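Local structure of 4-aminobutyrate transaminase (Acinetobacter baumannii, 6WOP) at residues 41-53 / 373-385. The protein probably catalyses transfer of the amino group of 4-aminobutyrate to 2-oxoglutarate, as a pyridoxal-phosphate-dependent class-III aminotransferase. Numbering follows the deposited sequence.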
ATOM      1  N   GLY A  41      -7.493 -18.157 -47.019  1.00 41.15           N
ATOM      2  CA  GLY A  41      -8.739 -17.919 -47.724  1.00 38.67           C
ATOM      3  C   GLY A  41      -9.976 -18.455 -47.028  1.00 35.92           C
ATOM      4  O   GLY A  41     -11.094 -18.179 -47.500  1.00 35.07           O
ATOM      5  N   ASN A  42      -9.811 -19.223 -45.941  1.00 33.35           N
ATOM      6  CA  ASN A  42     -10.950 -19.765 -45.206  1.00 27.59           C
ATOM      7  C   ASN A  42     -11.757 -18.626 -44.602  1.00 25.66           C
ATOM      8  O   ASN A  42     -11.208 -17.656 -44.091  1.00 25.00           O
ATOM      9  CB  ASN A  42     -10.497 -20.694 -44.081  1.00 29.98           C
ATOM     10  CG  ASN A  42      -9.681 -21.872 -44.589  1.00 36.76           C
ATOM     11  OD1 ASN A  42     -10.150 -22.640 -45.419  1.00 37.82           O
ATOM     12  ND2 ASN A  42      -8.450 -21.993 -44.110  1.00 38.49           N
ATOM     13  N   GLN A  43     -13.065 -18.766 -44.632  1.00 28.19           N
ATOM     14  CA  GLN A  43     -13.975 -17.735 -44.153  1.00 29.81           C
ATOM     15  C   GLN A  43     -14.507 -18.129 -42.776  1.00 30.74           C
ATOM     16  O   GLN A  43     -14.867 -19.296 -42.556  1.00 32.35           O
ATOM     17  CB  GLN A  43     -15.135 -17.624 -45.151  1.00 36.29           C
ATOM     18  CG  GLN A  43     -15.560 -16.233 -45.455  1.00 39.01           C
ATOM     19  CD  GLN A  43     -16.574 -16.164 -46.600  1.00 37.18           C
ATOM     20  OE1 GLN A  43     -16.224 -16.185 -47.790  1.00 35.87           O
ATOM     21  NE2 GLN A  43     -17.842 -16.148 -46.225  1.00 32.61           N
ATOM     22  N   PHE A  44     -14.573 -17.153 -41.860  1.00 25.28           N
ATOM     23  CA  PHE A  44     -15.106 -17.345 -40.512  1.00 23.70           C
ATOM     24  C   PHE A  44     -16.236 -16.364 -40.256  1.00 28.49           C
ATOM     25  O   PHE A  44     -16.172 -15.203 -40.679  1.00 28.71           O
ATOM     26  CB  PHE A  44     -14.045 -17.143 -39.449  1.00 20.77           C
ATOM     27  CG  PHE A  44     -13.014 -18.200 -39.448  1.00 26.02           C
ATOM     28  CD1 PHE A  44     -11.890 -18.059 -40.231  1.00 27.38           C
ATOM     29  CD2 PHE A  44     -13.180 -19.375 -38.683  1.00 28.09           C
ATOM     30  CE1 PHE A  44     -10.935 -19.037 -40.263  1.00 29.96           C
ATOM     31  CE2 PHE A  44     -12.212 -20.358 -38.708  1.00 30.23           C
ATOM     32  CZ  PHE A  44     -11.089 -20.196 -39.498  1.00 30.11           C
ATOM     33  N   ILE A  45     -17.298 -16.833 -39.623  1.00 26.88           N
ATOM     34  CA  ILE A  45     -18.365 -15.922 -39.224  1.00 23.47           C
ATOM     35  C   ILE A  45     -17.935 -15.400 -37.869  1.00 24.21           C
ATOM     36  O   ILE A  45     -17.578 -16.185 -36.993  1.00 24.99           O
ATOM     37  CB  ILE A  45     -19.728 -16.634 -39.151  1.00 23.57           C
ATOM     38  CG1 ILE A  45     -20.172 -17.101 -40.539  1.00 23.13           C
ATOM     39  CG2 ILE A  45     -20.778 -15.775 -38.375  1.00 20.18           C
ATOM     40  CD1 ILE A  45     -21.371 -18.107 -40.558  1.00 24.45           C
ATOM     41  N   ASP A  46     -17.984 -14.108 -37.689  1.00 20.66           N
ATOM     42  CA  ASP A  46     -17.430 -13.501 -36.479  1.00 19.83           C
ATOM     43  C   ASP A  46     -18.523 -13.354 -35.416  1.00 18.78           C
ATOM     44  O   ASP A  46     -19.323 -12.413 -35.466  1.00 19.28           O
ATOM     45  CB  ASP A  46     -16.818 -12.150 -36.867  1.00 17.67           C
ATOM     46  CG  ASP A  46     -16.227 -11.422 -35.679  1.00 22.75           C
ATOM     47  OD1 ASP A  46     -16.011 -12.082 -34.627  1.00 21.45           O
ATOM     48  OD2 ASP A  46     -15.998 -10.169 -35.802  1.00 24.11           O
ATOM     49  N   PHE A  47     -18.528 -14.230 -34.412  1.00 19.57           N
ATOM     50  CA  PHE A  47     -19.323 -13.970 -33.214  1.00 19.75           C
ATOM     51  C   PHE A  47     -18.477 -13.424 -32.055  1.00 19.68           C
ATOM     52  O   PHE A  47     -18.890 -13.539 -30.889  1.00 19.01           O
ATOM     53  CB  PHE A  47     -20.020 -15.233 -32.726  1.00 20.63           C
ATOM     54  CG  PHE A  47     -21.333 -15.581 -33.473  1.00 21.32           C
ATOM     55  CD1 PHE A  47     -21.680 -14.944 -34.659  1.00 22.66           C
ATOM     56  CD2 PHE A  47     -22.188 -16.554 -32.965  1.00 20.55           C
ATOM     57  CE1 PHE A  47     -22.870 -15.270 -35.364  1.00 25.59           C
ATOM     58  CE2 PHE A  47     -23.390 -16.856 -33.648  1.00 22.98           C
ATOM     59  CZ  PHE A  47     -23.719 -16.228 -34.854  1.00 28.14           C
ATOM     60  N   ALA A  48     -17.306 -12.866 -32.347  1.00 21.72           N
ATOM     61  CA  ALA A  48     -16.421 -12.302 -31.322  1.00 20.95           C
ATOM     62  C   ALA A  48     -16.350 -10.796 -31.349  1.00 20.52           C
ATOM     63  O   ALA A  48     -16.164 -10.179 -30.292  1.00 22.29           O
ATOM     64  CB  ALA A  48     -14.988 -12.833 -31.494  1.00 20.34           C
ATOM     65  N   GLY A  49     -16.421 -10.202 -32.530  1.00 18.83           N
ATOM     66  CA  GLY A  49     -16.396  -8.760 -32.619  1.00 17.63           C
ATOM     67  C   GLY A  49     -15.131  -8.167 -32.038  1.00 19.61           C
ATOM     68  O   GLY A  49     -15.173  -7.063 -31.485  1.00 20.23           O
ATOM     69  N   GLY A  50     -14.008  -8.880 -32.123  1.00 16.40           N
ATOM     70  CA  GLY A  50     -12.785  -8.379 -31.489  1.00 17.24           C
ATOM     71  C   GLY A  50     -12.949  -8.182 -29.996  1.00 18.92           C
ATOM     72  O   GLY A  50     -12.251  -7.347 -29.410  1.00 16.56           O
ATOM     73  N   ILE A  51     -13.850  -8.952 -29.365  1.00 19.27           N
ATOM     74  CA  ILE A  51     -14.257  -8.859 -27.958  1.00 21.15           C
ATOM     75  C   ILE A  51     -15.031  -7.571 -27.755  1.00 18.53           C
ATOM     76  O   ILE A  51     -14.556  -6.671 -27.014  1.00 20.32           O
ATOM     77  CB  ILE A  51     -13.115  -8.889 -26.918  1.00 20.68           C
ATOM     78  CG1 ILE A  51     -11.992  -9.896 -27.244  1.00 22.80           C
ATOM     79  CG2 ILE A  51     -13.703  -9.231 -25.568  1.00 19.83           C
ATOM     80  CD1 ILE A  51     -10.778  -9.729 -26.217  1.00 27.27           C
ATOM     81  N   ALA A  52     -16.181  -7.463 -28.432  1.00 17.47           N
ATOM     82  CA  ALA A  52     -17.186  -6.406 -28.209  1.00 18.68           C
ATOM     83  C   ALA A  52     -16.722  -5.048 -28.706  1.00 19.45           C
ATOM     84  O   ALA A  52     -17.309  -4.022 -28.355  1.00 18.28           O
ATOM     85  CB  ALA A  52     -17.550  -6.337 -26.700  1.00 17.92           C
ATOM     86  N   VAL A  53     -15.708  -5.024 -29.573  1.00 17.40           N
ATOM     87  CA  VAL A  53     -15.180  -3.780 -30.150  1.00 17.66           C
ATOM     88  C   VAL A  53     -15.863  -3.412 -31.458  1.00 15.71           C
ATOM     89  O   VAL A  53     -15.798  -2.234 -31.882  1.00 18.54           O
ATOM     90  CB  VAL A  53     -13.647  -3.897 -30.353  1.00 16.82           C
ATOM     91  CG1 VAL A  53     -13.070  -2.645 -31.003  1.00 16.87           C
ATOM     92  CG2 VAL A  53     -12.950  -4.132 -28.974  1.00 16.53           C
ATOM     93  N   TYR A 373     -15.639 -27.193 -32.377  1.00 32.83           N
ATOM     94  CA  TYR A 373     -16.449 -27.573 -33.530  1.00 34.01           C
ATOM     95  C   TYR A 373     -16.766 -26.355 -34.378  1.00 35.02           C
ATOM     96  O   TYR A 373     -16.705 -26.409 -35.614  1.00 36.30           O
ATOM     97  CB  TYR A 373     -17.746 -28.208 -33.095  1.00 34.40           C
ATOM     98  CG  TYR A 373     -18.612 -28.533 -34.284  1.00 35.99           C
ATOM     99  CD1 TYR A 373     -19.492 -27.596 -34.811  1.00 36.33           C
ATOM    100  CD2 TYR A 373     -18.543 -29.778 -34.890  1.00 38.90           C
ATOM    101  CE1 TYR A 373     -20.267 -27.884 -35.894  1.00 36.81           C
ATOM    102  CE2 TYR A 373     -19.300 -30.063 -35.981  1.00 39.59           C
ATOM    103  CZ  TYR A 373     -20.179 -29.117 -36.458  1.00 42.14           C
ATOM    104  OH  TYR A 373     -20.962 -29.391 -37.538  1.00 46.20           O
ATOM    105  N   ALA A 374     -17.172 -25.266 -33.723  1.00 36.57           N
ATOM    106  CA  ALA A 374     -17.520 -24.060 -34.450  1.00 30.98           C
ATOM    107  C   ALA A 374     -16.330 -23.562 -35.236  1.00 32.53           C
ATOM    108  O   ALA A 374     -16.451 -23.236 -36.426  1.00 32.72           O
ATOM    109  CB  ALA A 374     -18.027 -22.984 -33.497  1.00 28.89           C
ATOM    110  N   MET A 375     -15.164 -23.514 -34.591  1.00 34.08           N
ATOM    111  CA  MET A 375     -13.962 -23.056 -35.280  1.00 35.75           C
ATOM    112  C   MET A 375     -13.681 -23.915 -36.513  1.00 37.86           C
ATOM    113  O   MET A 375     -13.350 -23.375 -37.570  1.00 34.02           O
ATOM    114  CB  MET A 375     -12.749 -23.062 -34.356  1.00 32.96           C
ATOM    115  CG  MET A 375     -11.554 -22.379 -35.011  1.00 33.71           C
ATOM    116  SD  MET A 375     -11.761 -20.616 -34.767  1.00 32.21           S
ATOM    117  CE  MET A 375     -11.422 -20.652 -32.940  1.00 28.10           C
ATOM    118  N   GLU A 376     -13.822 -25.247 -36.403  1.00 34.47           N
ATOM    119  CA  GLU A 376     -13.545 -26.047 -37.600  1.00 42.92           C
ATOM    120  C   GLU A 376     -14.641 -25.916 -38.636  1.00 37.61           C
ATOM    121  O   GLU A 376     -14.401 -26.230 -39.804  1.00 39.55           O
ATOM    122  CB  GLU A 376     -13.326 -27.552 -37.268  1.00 47.31           C
ATOM    123  CG  GLU A 376     -12.539 -27.778 -35.970  1.00 53.18           C
ATOM    124  CD  GLU A 376     -12.938 -29.024 -35.134  1.00 59.71           C
ATOM    125  OE1 GLU A 376     -12.798 -29.008 -33.890  1.00 61.10           O
ATOM    126  OE2 GLU A 376     -13.346 -30.055 -35.744  1.00 62.46           O
ATOM    127  N   ASN A 377     -15.804 -25.359 -38.300  1.00 36.42           N
ATOM    128  CA  ASN A 377     -16.826 -25.159 -39.325  1.00 39.66           C
ATOM    129  C   ASN A 377     -17.103 -23.684 -39.624  1.00 38.69           C
ATOM    130  O   ASN A 377     -18.187 -23.339 -40.113  1.00 42.23           O
ATOM    131  CB  ASN A 377     -18.116 -25.897 -38.962  1.00 39.00           C
ATOM    132  CG  ASN A 377     -17.943 -27.390 -39.024  1.00 39.65           C
ATOM    133  OD1 ASN A 377     -18.033 -27.988 -40.081  1.00 41.87           O
ATOM    134  ND2 ASN A 377     -17.618 -27.988 -37.904  1.00 38.91           N
ATOM    135  N   GLY A 378     -16.107 -22.820 -39.417  1.00 29.28           N
ATOM    136  CA  GLY A 378     -16.182 -21.443 -39.896  1.00 28.87           C
ATOM    137  C   GLY A 378     -16.955 -20.485 -39.016  1.00 27.21           C
ATOM    138  O   GLY A 378     -17.588 -19.530 -39.528  1.00 23.23           O
ATOM    139  N   LEU A 379     -16.897 -20.682 -37.707  1.00 26.74           N
ATOM    140  CA  LEU A 379     -17.617 -19.859 -36.739  1.00 25.65           C
ATOM    141  C   LEU A 379     -16.692 -19.560 -35.556  1.00 23.82           C
ATOM    142  O   LEU A 379     -16.205 -20.469 -34.900  1.00 23.08           O
ATOM    143  CB  LEU A 379     -18.922 -20.558 -36.283  1.00 25.30           C
ATOM    144  CG  LEU A 379     -19.650 -19.731 -35.216  1.00 23.89           C
ATOM    145  CD1 LEU A 379     -20.170 -18.294 -35.770  1.00 23.79           C
ATOM    146  CD2 LEU A 379     -20.739 -20.578 -34.549  1.00 24.64           C
ATOM    147  N   LEU A 380     -16.421 -18.281 -35.300  1.00 24.58           N
ATOM    148  CA  LEU A 380     -15.497 -17.864 -34.256  1.00 21.84           C
ATOM    149  C   LEU A 380     -16.293 -17.538 -33.008  1.00 21.84           C
ATOM    150  O   LEU A 380     -17.035 -16.550 -33.004  1.00 20.73           O
ATOM    151  CB  LEU A 380     -14.715 -16.627 -34.720  1.00 21.07           C
ATOM    152  CG  LEU A 380     -13.800 -15.923 -33.690  1.00 21.16           C
ATOM    153  CD1 LEU A 380     -12.756 -16.889 -33.152  1.00 21.38           C
ATOM    154  CD2 LEU A 380     -13.084 -14.726 -34.312  1.00 18.53           C
ATOM    155  N   LEU A 381     -16.067 -18.308 -31.924  1.00 19.86           N
ATOM    156  CA  LEU A 381     -16.780 -18.187 -30.653  1.00 20.19           C
ATOM    157  C   LEU A 381     -15.824 -17.893 -29.512  1.00 20.82           C
ATOM    158  O   LEU A 381     -14.735 -18.475 -29.459  1.00 25.55           O
ATOM    159  CB  LEU A 381     -17.519 -19.516 -30.293  1.00 21.46           C
ATOM    160  CG  LEU A 381     -18.699 -19.936 -31.188  1.00 28.09           C
ATOM    161  CD1 LEU A 381     -19.337 -21.309 -30.761  1.00 27.52           C
ATOM    162  CD2 LEU A 381     -19.713 -18.791 -31.145  1.00 33.23           C
ATOM    163  N   LEU A 382     -16.256 -17.038 -28.569  1.00 19.52           N
ATOM    164  CA  LEU A 382     -15.498 -16.774 -27.345  1.00 20.28           C
ATOM    165  C   LEU A 382     -16.110 -17.433 -26.110  1.00 23.16           C
ATOM    166  O   LEU A 382     -17.337 -17.498 -25.973  1.00 23.22           O
ATOM    167  CB  LEU A 382     -15.419 -15.284 -27.069  1.00 20.13           C
ATOM    168  CG  LEU A 382     -14.877 -14.388 -28.196  1.00 21.81           C
ATOM    169  CD1 LEU A 382     -15.099 -12.956 -27.764  1.00 24.49           C
ATOM    170  CD2 LEU A 382     -13.398 -14.682 -28.448  1.00 23.04           C
ATOM    171  N   THR A 383     -15.243 -17.821 -25.165  1.00 21.50           N
ATOM    172  CA  THR A 383     -15.691 -18.270 -23.841  1.00 26.38           C
ATOM    173  C   THR A 383     -15.380 -17.232 -22.758  1.00 27.53           C
ATOM    174  O   THR A 383     -14.727 -16.211 -22.985  1.00 31.16           O
ATOM    175  CB  THR A 383     -15.070 -19.613 -23.451  1.00 31.03           C
ATOM    176  OG1 THR A 383     -13.637 -19.496 -23.422  1.00 29.63           O
ATOM    177  CG2 THR A 383     -15.533 -20.737 -24.423  1.00 31.51           C
ATOM    178  N   CYS A 384     -15.891 -17.469 -21.560  1.00 24.57           N
ATOM    179  CA  CYS A 384     -15.765 -16.508 -20.485  1.00 27.21           C
ATOM    180  C   CYS A 384     -16.017 -17.273 -19.212  1.00 27.61           C
ATOM    181  O   CYS A 384     -16.083 -18.510 -19.229  1.00 29.11           O
ATOM    182  CB  CYS A 384     -16.772 -15.367 -20.602  1.00 30.40           C
ATOM    183  SG  CYS A 384     -18.465 -15.847 -21.129  1.00 45.48           S
ATOM    184  N   GLY A 385     -16.013 -16.513 -18.117  1.00 26.05           N
ATOM    185  CA  GLY A 385     -16.544 -17.038 -16.869  1.00 24.87           C
ATOM    186  C   GLY A 385     -15.438 -17.535 -15.976  1.00 28.31           C
ATOM    187  O   GLY A 385     -14.369 -17.960 -16.437  1.00 27.12           O
TER
HETATM  188  O   HOH W   1     -17.895 -19.469 -42.344  1.00 29.56           O
HETATM  189  O   HOH W   2     -18.728 -15.987 -29.234  1.00 31.73           O
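Gly378, the glycine that follows a helix end, also supplies to Ile45 the first carbonyl of a parallel strand pairing, which gives way, a few residues later, to a water. At positive phi, Gly378 is the C-prime residue of a Schellman motif closing helix 364-376, with Leu379 N bonded to Ala374 O, and its carbonyl O accepts from Ile45 N at 2.7 Å. Leu380 N then binds Ile45 O at 2.9 Å, and Phe47 N reaches Leu380 O over 3.1 Å. Beyond this, one water donates to Phe47 O and accepts from Leu382 N, bridging the strands as they diverge; another joins Gln43 O to Gly378 O at the opposite end.

The pair forms the one parallel junction in an otherwise antiparallel sheet, joining its N-terminal strands to those near the C-terminus. On the face turned to helix 401-416, Leu379 CD1 sits 3.7 Å from the centroid of the Phe47 ring in a CH-pi contact, 10° off the normal. The same methyl touches Ile45 CG2: Leu379 carries its CG anti to the backbone N (chi1 177°), and chi2 (64°) then sets CD1 toward Ile45 and Phe47. Leu381 CD2 lies beside Phe47 CD2.

The other face carries Phe44, Asp46 and Leu380. At the helix end, Met375, bent at chi2 and chi3, brings SD obliquely to the Phe44 ring, a Met-aromatic contact, while Met375 O meets the ring edge at CE2; Trp26 stacks on the same ring. Leu380 and Leu382 pack against Ala48, and both also touch a second subunit, at Thr82 and Val81. Beside them Asp46 OD1 accepts from Ala48 N (2.7 Å), an Asx turn, and from Gly49 N (2.8 Å), both from one face of the carboxylate.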